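Local coordinates for class II aldolase/adducin N-terminal domain-containing protein (Thermoplasma acidophilum, PDB 3M4R) that binds zinc through its class II aldolase/adducin-like domain, the N-terminal part of a longer protein that probably acts as a short-chain dehydrogenase-type oxidoreductase, at residues Val21-Ile27 with Leu67-Ser72; Gly39-Thr45 with Tyr125-Ser131; Val57-Lys61 with Thr117-Ala121. All blocks are in the same frame, centred on the assembly; numbering follows the deposited sequence.

Contact 1: residues Val21-Ile27 with Leu67-Ser72; sequences VYGSRLI and LGTIDS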
loop_
_atom_site.group_PDB
_atom_site.type_symbol
_atom_site.label_atom_id
_atom_site.label_comp_id
_atom_site.label_asym_id
_atom_site.label_seq_id
_atom_site.Cartn_x
_atom_site.Cartn_y
_atom_site.Cartn_z
ATOM N N VAL A 21 9.638 -4.691 6.188
ATOM C CA VAL A 21 9.940 -3.857 7.379
ATOM C C VAL A 21 10.929 -2.762 6.946
ATOM O O VAL A 21 10.764 -1.575 7.253
ATOM C CB VAL A 21 10.517 -4.701 8.574
ATOM C CG1 VAL A 21 11.282 -3.823 9.598
ATOM C CG2 VAL A 21 9.375 -5.524 9.308
ATOM N N TYR A 22 11.944 -3.175 6.213
ATOM C CA TYR A 22 12.947 -2.250 5.725
ATOM C C TYR A 22 12.349 -1.124 4.903
ATOM O O TYR A 22 12.603 0.036 5.169
ATOM C CB TYR A 22 14.007 -2.995 4.929
ATOM C CG TYR A 22 15.091 -2.078 4.472
ATOM C CD1 TYR A 22 15.996 -1.548 5.376
ATOM C CD2 TYR A 22 15.191 -1.705 3.130
ATOM C CE1 TYR A 22 16.994 -0.694 4.953
ATOM C CE2 TYR A 22 16.161 -0.862 2.706
ATOM C CZ TYR A 22 17.064 -0.346 3.618
ATOM O OH TYR A 22 18.044 0.508 3.165
ATOM N N GLY A 23 11.501 -1.474 3.948
ATOM C CA GLY A 23 10.841 -0.486 3.118
ATOM C C GLY A 23 9.963 0.452 3.928
ATOM O O GLY A 23 9.929 1.639 3.671
ATOM N N SER A 24 9.256 -0.117 4.900
ATOM C CA SER A 24 8.340 0.638 5.742
ATOM C C SER A 24 9.101 1.673 6.514
ATOM O O SER A 24 8.713 2.823 6.578
ATOM C CB SER A 24 7.641 -0.308 6.682
ATOM O OG SER A 24 6.869 -1.195 5.907
ATOM N N ARG A 25 10.206 1.256 7.091
ATOM C CA ARG A 25 11.054 2.188 7.847
ATOM C C ARG A 25 11.524 3.372 7.000
ATOM O O ARG A 25 11.482 4.513 7.467
ATOM C CB ARG A 25 12.213 1.441 8.464
ATOM C CG ARG A 25 11.772 0.529 9.603
ATOM C CD ARG A 25 12.878 -0.410 9.986
ATOM N NE ARG A 25 12.495 -1.228 11.126
ATOM C CZ ARG A 25 13.284 -2.117 11.729
ATOM N NH1 ARG A 25 14.547 -2.271 11.352
ATOM N NH2 ARG A 25 12.831 -2.805 12.768
ATOM N N LEU A 26 11.962 3.115 5.771
ATOM C CA LEU A 26 12.414 4.188 4.859
ATOM C C LEU A 26 11.292 5.193 4.573
ATOM O O LEU A 26 11.493 6.357 4.667
ATOM C CB LEU A 26 12.877 3.602 3.532
ATOM C CG LEU A 26 14.225 2.879 3.539
ATOM C CD1 LEU A 26 14.610 2.553 2.110
ATOM C CD2 LEU A 26 15.319 3.694 4.192
ATOM N N ILE A 27 10.098 4.705 4.270
ATOM C CA ILE A 27 8.961 5.556 3.997
ATOM C C ILE A 27 8.564 6.372 5.232
ATOM O O ILE A 27 8.288 7.567 5.121
ATOM C CB ILE A 27 7.752 4.705 3.586
ATOM C CG1 ILE A 27 7.975 4.072 2.212
ATOM C CG2 ILE A 27 6.460 5.519 3.580
ATOM C CD1 ILE A 27 8.396 5.022 1.168
ATOM N N LEU A 67 4.778 3.219 10.739
ATOM C CA LEU A 67 5.652 2.642 9.709
ATOM C C LEU A 67 7.144 2.848 10.008
ATOM O O LEU A 67 7.979 1.988 9.711
ATOM C CB LEU A 67 5.378 3.348 8.380
ATOM C CG LEU A 67 4.178 2.859 7.566
ATOM C CD1 LEU A 67 4.001 3.752 6.333
ATOM C CD2 LEU A 67 4.414 1.398 7.178
ATOM N N GLY A 68 7.431 4.002 10.574
ATOM C CA GLY A 68 8.820 4.497 10.775
ATOM C C GLY A 68 9.697 3.604 11.651
ATOM O O GLY A 68 10.903 3.457 11.383
ATOM N N THR A 69 9.074 2.994 12.667
ATOM C CA THR A 69 9.757 2.191 13.679
ATOM C C THR A 69 9.183 0.771 13.716
ATOM O O THR A 69 9.310 0.061 14.694
ATOM C CB THR A 69 9.636 2.876 15.074
ATOM O OG1 THR A 69 8.264 3.013 15.417
ATOM C CG2 THR A 69 10.246 4.255 15.044
ATOM N N ILE A 70 8.601 0.342 12.607
ATOM C CA ILE A 70 7.900 -0.923 12.577
ATOM C C ILE A 70 8.916 -2.089 12.676
ATOM O O ILE A 70 10.109 -1.935 12.380
ATOM C CB ILE A 70 7.020 -1.028 11.342
ATOM C CG1 ILE A 70 5.839 -2.004 11.594
ATOM C CG2 ILE A 70 7.845 -1.437 10.101
ATOM C CD1 ILE A 70 4.700 -1.784 10.607
ATOM N N ASP A 71 8.429 -3.215 13.169
ATOM C CA ASP A 71 9.176 -4.468 13.163
ATOM C C ASP A 71 8.243 -5.584 12.720
ATOM O O ASP A 71 7.140 -5.314 12.256
ATOM C CB ASP A 71 9.879 -4.735 14.517
ATOM C CG ASP A 71 8.943 -5.064 15.632
ATOM O OD1 ASP A 71 7.737 -5.411 15.423
ATOM O OD2 ASP A 71 9.436 -4.997 16.785
ATOM N N SER A 72 8.705 -6.827 12.795
ATOM C CA SER A 72 7.939 -7.925 12.190
ATOM C C SER A 72 6.569 -8.058 12.826
ATOM O O SER A 72 5.613 -8.444 12.143
ATOM C CB SER A 72 8.688 -9.264 12.287
ATOM O OG SER A 72 9.223 -9.480 13.584
#

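Contact 2: residues Gly39-Thr45 with Tyr125-Ser131; sequences GNTSVKT and YKFVMHS. With ZN (zinc ion), chain B.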
loop_
_atom_site.group_PDB
_atom_site.type_symbol
_atom_site.label_atom_id
_atom_site.label_comp_id
_atom_site.label_asym_id
_atom_site.label_seq_id
_atom_site.Cartn_x
_atom_site.Cartn_y
_atom_site.Cartn_z
ATOM N N GLY A 39 -0.488 5.714 6.271
ATOM C CA GLY A 39 0.297 4.970 5.293
ATOM C C GLY A 39 0.367 3.501 5.672
ATOM O O GLY A 39 0.206 3.129 6.835
ATOM N N ASN A 40 0.620 2.659 4.696
ATOM C CA ASN A 40 0.649 1.260 4.975
ATOM C C ASN A 40 1.335 0.512 3.837
ATOM O O ASN A 40 1.350 0.951 2.694
ATOM C CB ASN A 40 -0.770 0.738 5.337
ATOM C CG ASN A 40 -1.868 1.501 4.650
ATOM O OD1 ASN A 40 -2.062 1.334 3.448
ATOM N ND2 ASN A 40 -2.558 2.384 5.383
ATOM N N THR A 41 1.966 -0.578 4.209
ATOM C CA THR A 41 2.692 -1.396 3.319
ATOM C C THR A 41 2.276 -2.851 3.503
ATOM O O THR A 41 1.666 -3.229 4.540
ATOM C CB THR A 41 4.169 -1.296 3.659
ATOM O OG1 THR A 41 4.341 -1.591 5.067
ATOM C CG2 THR A 41 4.686 0.152 3.343
ATOM N N SER A 42 2.707 -3.681 2.555
ATOM C CA SER A 42 2.369 -5.085 2.578
ATOM C C SER A 42 3.296 -5.905 1.703
ATOM O O SER A 42 3.945 -5.382 0.823
ATOM C CB SER A 42 0.942 -5.304 2.151
ATOM O OG SER A 42 0.761 -5.068 0.774
ATOM N N VAL A 43 3.407 -7.179 2.031
ATOM C CA VAL A 43 4.107 -8.128 1.210
ATOM C C VAL A 43 3.262 -9.414 1.133
ATOM O O VAL A 43 2.741 -9.858 2.148
ATOM C CB VAL A 43 5.509 -8.419 1.747
ATOM C CG1 VAL A 43 5.455 -8.915 3.167
ATOM C CG2 VAL A 43 6.266 -9.367 0.781
ATOM N N LYS A 44 3.120 -9.960 -0.072
ATOM C CA LYS A 44 2.471 -11.251 -0.279
ATOM C C LYS A 44 3.501 -12.388 -0.172
ATOM O O LYS A 44 4.569 -12.363 -0.801
ATOM C CB LYS A 44 1.762 -11.287 -1.626
ATOM C CG LYS A 44 0.603 -10.291 -1.694
ATOM C CD LYS A 44 0.027 -10.221 -3.098
ATOM C CE LYS A 44 -1.038 -9.092 -3.213
ATOM N NZ LYS A 44 -0.463 -7.702 -3.127
ATOM N N THR A 45 3.202 -13.368 0.684
ATOM C CA THR A 45 4.215 -14.305 1.106
ATOM C C THR A 45 3.641 -15.689 1.262
ATOM O O THR A 45 2.432 -15.855 1.284
ATOM C CB THR A 45 4.856 -13.776 2.404
ATOM O OG1 THR A 45 6.102 -14.453 2.626
ATOM C CG2 THR A 45 3.926 -13.915 3.596
ATOM N N TYR A 125 0.774 -7.478 -7.171
ATOM C CA TYR A 125 2.204 -7.390 -7.059
ATOM C C TYR A 125 2.579 -7.823 -5.646
ATOM O O TYR A 125 1.810 -7.644 -4.671
ATOM C CB TYR A 125 2.681 -5.953 -7.310
ATOM C CG TYR A 125 3.157 -5.609 -8.734
ATOM C CD1 TYR A 125 4.339 -6.148 -9.241
ATOM C CD2 TYR A 125 2.460 -4.690 -9.530
ATOM C CE1 TYR A 125 4.807 -5.847 -10.544
ATOM C CE2 TYR A 125 2.924 -4.330 -10.825
ATOM C CZ TYR A 125 4.103 -4.929 -11.337
ATOM O OH TYR A 125 4.595 -4.618 -12.609
ATOM N N LYS A 126 3.746 -8.439 -5.523
ATOM C CA LYS A 126 4.188 -8.956 -4.235
ATOM C C LYS A 126 4.237 -7.852 -3.164
ATOM O O LYS A 126 3.750 -8.055 -2.036
ATOM C CB LYS A 126 5.530 -9.669 -4.376
ATOM C CG LYS A 126 6.005 -10.415 -3.171
ATOM C CD LYS A 126 7.243 -11.218 -3.490
ATOM C CE LYS A 126 7.855 -11.809 -2.207
ATOM N NZ LYS A 126 7.076 -12.989 -1.690
ATOM N N PHE A 127 4.841 -6.719 -3.489
ATOM C CA PHE A 127 4.976 -5.604 -2.537
ATOM C C PHE A 127 4.083 -4.449 -2.979
ATOM O O PHE A 127 4.025 -4.118 -4.144
ATOM C CB PHE A 127 6.448 -5.077 -2.470
ATOM C CG PHE A 127 7.396 -6.013 -1.797
ATOM C CD1 PHE A 127 7.933 -7.112 -2.499
ATOM C CD2 PHE A 127 7.763 -5.814 -0.470
ATOM C CE1 PHE A 127 8.808 -7.982 -1.888
ATOM C CE2 PHE A 127 8.648 -6.721 0.159
ATOM C CZ PHE A 127 9.163 -7.789 -0.553
ATOM N N VAL A 128 3.408 -3.817 -2.025
ATOM C CA VAL A 128 2.576 -2.656 -2.265
ATOM C C VAL A 128 2.880 -1.651 -1.151
ATOM O O VAL A 128 2.994 -2.007 0.037
ATOM C CB VAL A 128 1.081 -3.019 -2.214
ATOM C CG1 VAL A 128 0.212 -1.781 -2.393
ATOM C CG2 VAL A 128 0.724 -4.096 -3.266
HETATM N N MSE A 129 2.962 -0.381 -1.537
HETATM C CA MSE A 129 3.200 0.708 -0.604
HETATM C C MSE A 129 2.191 1.814 -0.837
HETATM O O MSE A 129 1.938 2.224 -1.972
HETATM C CB MSE A 129 4.609 1.239 -0.824
HETATM C CG MSE A 129 5.643 0.203 -0.437
HETATM SE SE MSE A 129 7.424 0.961 -0.706
HETATM C CE MSE A 129 8.336 -0.669 -0.209
ATOM N N HIS A 130 1.640 2.307 0.257
ATOM C CA HIS A 130 0.613 3.326 0.259
ATOM C C HIS A 130 1.046 4.446 1.210
ATOM O O HIS A 130 1.284 4.174 2.378
ATOM C CB HIS A 130 -0.697 2.747 0.778
ATOM C CG HIS A 130 -1.811 3.729 0.804
ATOM N ND1 HIS A 130 -1.950 4.716 -0.156
ATOM C CD2 HIS A 130 -2.818 3.914 1.692
ATOM C CE1 HIS A 130 -3.019 5.440 0.138
ATOM N NE2 HIS A 130 -3.539 4.993 1.266
ATOM N N SER A 131 1.102 5.690 0.715
ATOM C CA SER A 131 1.319 6.855 1.563
ATOM C C SER A 131 0.266 7.948 1.333
ATOM O O SER A 131 -0.452 7.958 0.346
ATOM C CB SER A 131 2.705 7.442 1.305
ATOM O OG SER A 131 2.706 8.230 0.120
HETATM ZN ZN ZN B . -4.968 5.829 2.718
HETATM O O HOH W 1 1.267 -6.875 -1.176
HETATM O O HOH W 2 -6.376 6.545 3.981
#

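Contact 3: residues Val57-Lys61 with Thr117-Ala121; sequences VLRVK and TFLHA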
loop_
_atom_site.group_PDB
_atom_site.type_symbol
_atom_site.label_atom_id
_atom_site.label_comp_id
_atom_site.label_asym_id
_atom_site.label_seq_id
_atom_site.Cartn_x
_atom_site.Cartn_y
_atom_site.Cartn_z
ATOM N N VAL A 57 -0.301 -15.536 1.971
ATOM C CA VAL A 57 -0.636 -14.671 3.091
ATOM C C VAL A 57 -0.236 -13.247 2.698
ATOM O O VAL A 57 0.870 -13.036 2.179
ATOM C CB VAL A 57 0.084 -15.073 4.384
ATOM C CG1 VAL A 57 -0.206 -14.106 5.511
ATOM C CG2 VAL A 57 -0.323 -16.564 4.843
ATOM N N LEU A 58 -1.141 -12.299 2.937
ATOM C CA LEU A 58 -0.852 -10.905 2.876
ATOM C C LEU A 58 -0.440 -10.457 4.245
ATOM O O LEU A 58 -1.212 -10.455 5.175
ATOM C CB LEU A 58 -2.062 -10.068 2.375
ATOM C CG LEU A 58 -1.833 -8.548 2.258
ATOM C CD1 LEU A 58 -0.956 -8.207 1.008
ATOM C CD2 LEU A 58 -3.218 -7.867 2.205
ATOM N N ARG A 59 0.818 -10.068 4.367
ATOM C CA ARG A 59 1.338 -9.521 5.610
ATOM C C ARG A 59 1.244 -8.010 5.456
ATOM O O ARG A 59 1.965 -7.397 4.660
ATOM C CB ARG A 59 2.796 -9.971 5.827
ATOM C CG ARG A 59 2.985 -11.412 6.363
ATOM C CD ARG A 59 2.677 -11.500 7.860
ATOM N NE ARG A 59 2.457 -12.870 8.302
ATOM C CZ ARG A 59 2.034 -13.254 9.513
ATOM N NH1 ARG A 59 1.833 -12.393 10.483
ATOM N NH2 ARG A 59 1.798 -14.552 9.748
ATOM N N VAL A 60 0.318 -7.420 6.187
ATOM C CA VAL A 60 -0.052 -6.035 6.008
ATOM C C VAL A 60 0.153 -5.304 7.318
ATOM O O VAL A 60 -0.060 -5.854 8.393
ATOM C CB VAL A 60 -1.506 -5.866 5.537
ATOM C CG1 VAL A 60 -2.525 -6.402 6.599
ATOM C CG2 VAL A 60 -1.833 -4.406 5.214
ATOM N N LYS A 61 0.576 -4.046 7.208
ATOM C CA LYS A 61 0.798 -3.191 8.352
ATOM C C LYS A 61 -0.384 -3.184 9.294
ATOM O O LYS A 61 -1.502 -3.116 8.840
ATOM C CB LYS A 61 1.082 -1.764 7.865
ATOM C CG LYS A 61 1.536 -0.856 8.949
ATOM C CD LYS A 61 0.560 0.168 9.214
ATOM C CE LYS A 61 1.134 1.274 10.077
ATOM N NZ LYS A 61 0.189 1.472 11.250
ATOM N N THR A 117 -6.434 -2.529 4.035
ATOM C CA THR A 117 -5.866 -3.785 3.603
ATOM C C THR A 117 -6.282 -4.187 2.216
ATOM O O THR A 117 -5.491 -4.805 1.482
ATOM C CB THR A 117 -6.186 -4.941 4.625
ATOM O OG1 THR A 117 -5.473 -4.687 5.848
ATOM C CG2 THR A 117 -5.776 -6.272 4.058
ATOM N N PHE A 118 -7.512 -3.890 1.843
ATOM C CA PHE A 118 -7.973 -4.296 0.511
ATOM C C PHE A 118 -7.273 -3.567 -0.638
ATOM O O PHE A 118 -7.175 -4.129 -1.722
ATOM C CB PHE A 118 -9.461 -4.184 0.364
ATOM C CG PHE A 118 -10.208 -5.263 1.120
ATOM C CD1 PHE A 118 -10.149 -6.567 0.699
ATOM C CD2 PHE A 118 -10.879 -4.974 2.281
ATOM C CE1 PHE A 118 -10.812 -7.572 1.400
ATOM C CE2 PHE A 118 -11.567 -5.982 2.983
ATOM C CZ PHE A 118 -11.520 -7.284 2.533
ATOM N N LEU A 119 -6.700 -2.377 -0.394
ATOM C CA LEU A 119 -5.862 -1.742 -1.460
ATOM C C LEU A 119 -4.699 -2.648 -1.831
ATOM O O LEU A 119 -4.263 -2.750 -3.017
ATOM C CB LEU A 119 -5.294 -0.382 -1.033
ATOM C CG LEU A 119 -6.255 0.734 -0.629
ATOM C CD1 LEU A 119 -5.494 2.017 -0.179
ATOM C CD2 LEU A 119 -7.247 1.040 -1.762
ATOM N N HIS A 120 -4.189 -3.304 -0.807
ATOM C CA HIS A 120 -3.021 -4.171 -0.925
ATOM C C HIS A 120 -3.365 -5.530 -1.552
ATOM O O HIS A 120 -2.646 -6.068 -2.461
ATOM C CB HIS A 120 -2.436 -4.337 0.463
ATOM C CG HIS A 120 -1.873 -3.055 1.008
ATOM N ND1 HIS A 120 -0.532 -2.739 0.889
ATOM C CD2 HIS A 120 -2.457 -2.009 1.644
ATOM C CE1 HIS A 120 -0.325 -1.541 1.426
ATOM N NE2 HIS A 120 -1.471 -1.074 1.896
ATOM N N ALA A 121 -4.433 -6.110 -1.036
ATOM C CA ALA A 121 -4.834 -7.475 -1.454
ATOM C C ALA A 121 -5.194 -7.501 -2.916
ATOM O O ALA A 121 -4.893 -8.465 -3.605
ATOM C CB ALA A 121 -6.047 -8.016 -0.592
#

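Contact 1: residues Val21-Ile27 with Leu67-Ser72
Val21 starts the contact by setting its two methyls against the backbone of the loop at Ile70 and Asp71. CG1 lies 3.6 Å from Ile70 O, and CG2 packs on the peptide between Asp71 and Ser72. One turn on, Ser24 uses its CB. It touches CG2 of Ile70 at 3.6 Å and CD2 of Leu67, three residues earlier in the loop, at 3.7 Å. Its hydroxyl is engaged elsewhere, with Val20 O and with Thr41 of the neighbouring strand. Arg25 makes the polar link. Its chain runs extended from CG to NE, passing Gly68 O with CG. The guanidinium then meets Ile70 O side-on, with NE at 2.8 Å and NH2 at 2.9 Å from that oxygen. The acceptor lies close to the guanidinium plane. Val21 CG1 sits 3.2 Å above one face of the group, toward its rim. Ile27 closes the row, with CG2 beside Leu67 CD1 at 4.1 Å. Helix 16-28 thus meets the loop between strands 54-61 and 75-79 of the class II aldolase/adducin N-terminal domain. The polar grip is on the backbone carbonyl of Ile70, and the side chains of Leu67 and Ile70 add apolar contact.

Contact 2: residues Gly39-Thr45 with Tyr125-Ser131
Lys44 reaches across to the chain just before strand 127-131. Its CB lies 3.8 Å from Lys126 O. CG passes the same oxygen, and CD and CE run alongside Tyr125 O. The chain bends at its last torsion (chi4 69°), which brings NZ to 2.7 Å from Tyr125 O, nearly in line with the carbonyl bond. NZ also meets Val128 CG2, donates to a water shared with Ser42 OG and Lys126 O, and bonds to Leu123 O and His120 O. Four oxygens, the water included, thus lie within bonding distance of NZ, more than its three N-H can serve singly. Lys126 answers from the other side of the pair: its NZ donates to Lys44 O at 2.7 Å and forms a salt bridge with Asp16. The two strands are antiparallel neighbours at the middle of the mixed sheet of the class II aldolase/adducin N-terminal domain. Asn40 and His130, then Ser42 and Val128, are hydrogen-bonded pairs, while Thr41 with Met129 and Val43 with Phe127 are non-hydrogen-bonded pairs. Val43 lays CG2 over one face of the Phe127 ring, 3.7 Å from its centroid, a CH-pi contact. On the opposite sheet face, Asn40 and His130 lie side by side and point the same way, amide and ring planes 45° apart. Asn40 OD1 sits at the ring edge, 3.2 Å from His130 CD2, and takes a hydrogen bond from His120. His130 NE2 binds the zinc ion at 2.2 Å. Glu116, His132, His188 and a water are further ligands.

Contact 3: residues Val57-Lys61 with Thr117-Ala121
The segment 117-121, on a short helix, comes just after the zinc ligand Glu116 in sequence and packs over one face of the central sheet, here on strand 54-61. The axes of the short segments 57-61 and 117-121 come within 9.3 Å, with N-to-C directions 142° apart. No hydrogen bond joins them. Leu58 and Val60 both point toward the helix. Leu58 holds CG anti to the backbone N (chi1 -179°), and its CD2 reaches Thr117 CG2 at 3.5 Å. The same methyl touches Ala121 CB at 4.0 Å. Val60 takes the other branch of Thr117: its CG1 lies 3.5 Å from Thr117 OG1. That hydroxyl bonds to Ser114 O, so the polar branch is satisfied where it meets the valine. Val60 CG2 stands over one face of the His120 ring, 4.3 Å from CD2. Losing both branches of Thr117 to an alanine is likely to open a gap beside Leu58 CD2 and Val60 CG1 and to leave Ser114 O without this hydroxyl partner. His120 ND1 bonds to Ser42 OG of strand 40-48, the next in the sheet. Thr117 also meets helix 94-103, while Leu119 turns to helix 166-175. The short helix therefore lies between the sheet and these two helices.

From the N terminus, helix 16-28 comes first, and contact 1 closes the loop from it to the segment 67-72. Strands 40-48 and 54-61 both lie inside that loop. Contact 2 pairs the first of them with strand 127-131, far along the chain, so contacts 1 and 2 cross. Contact 3 joins the second to helix 117-121. That loop is nested inside the one closed by contact 2 and crosses contact 1. Strands 40-48 and 54-61 are sheet neighbours, linking contacts 2 and 3 side by side. A probable hydrogen bond between the hydroxyls of Ser24 and Thr41 ties contact 1 to contact 2, and Ile70 packs on Lys61 near contact 3. Helix, loop and sheet thus meet around strand 40-48.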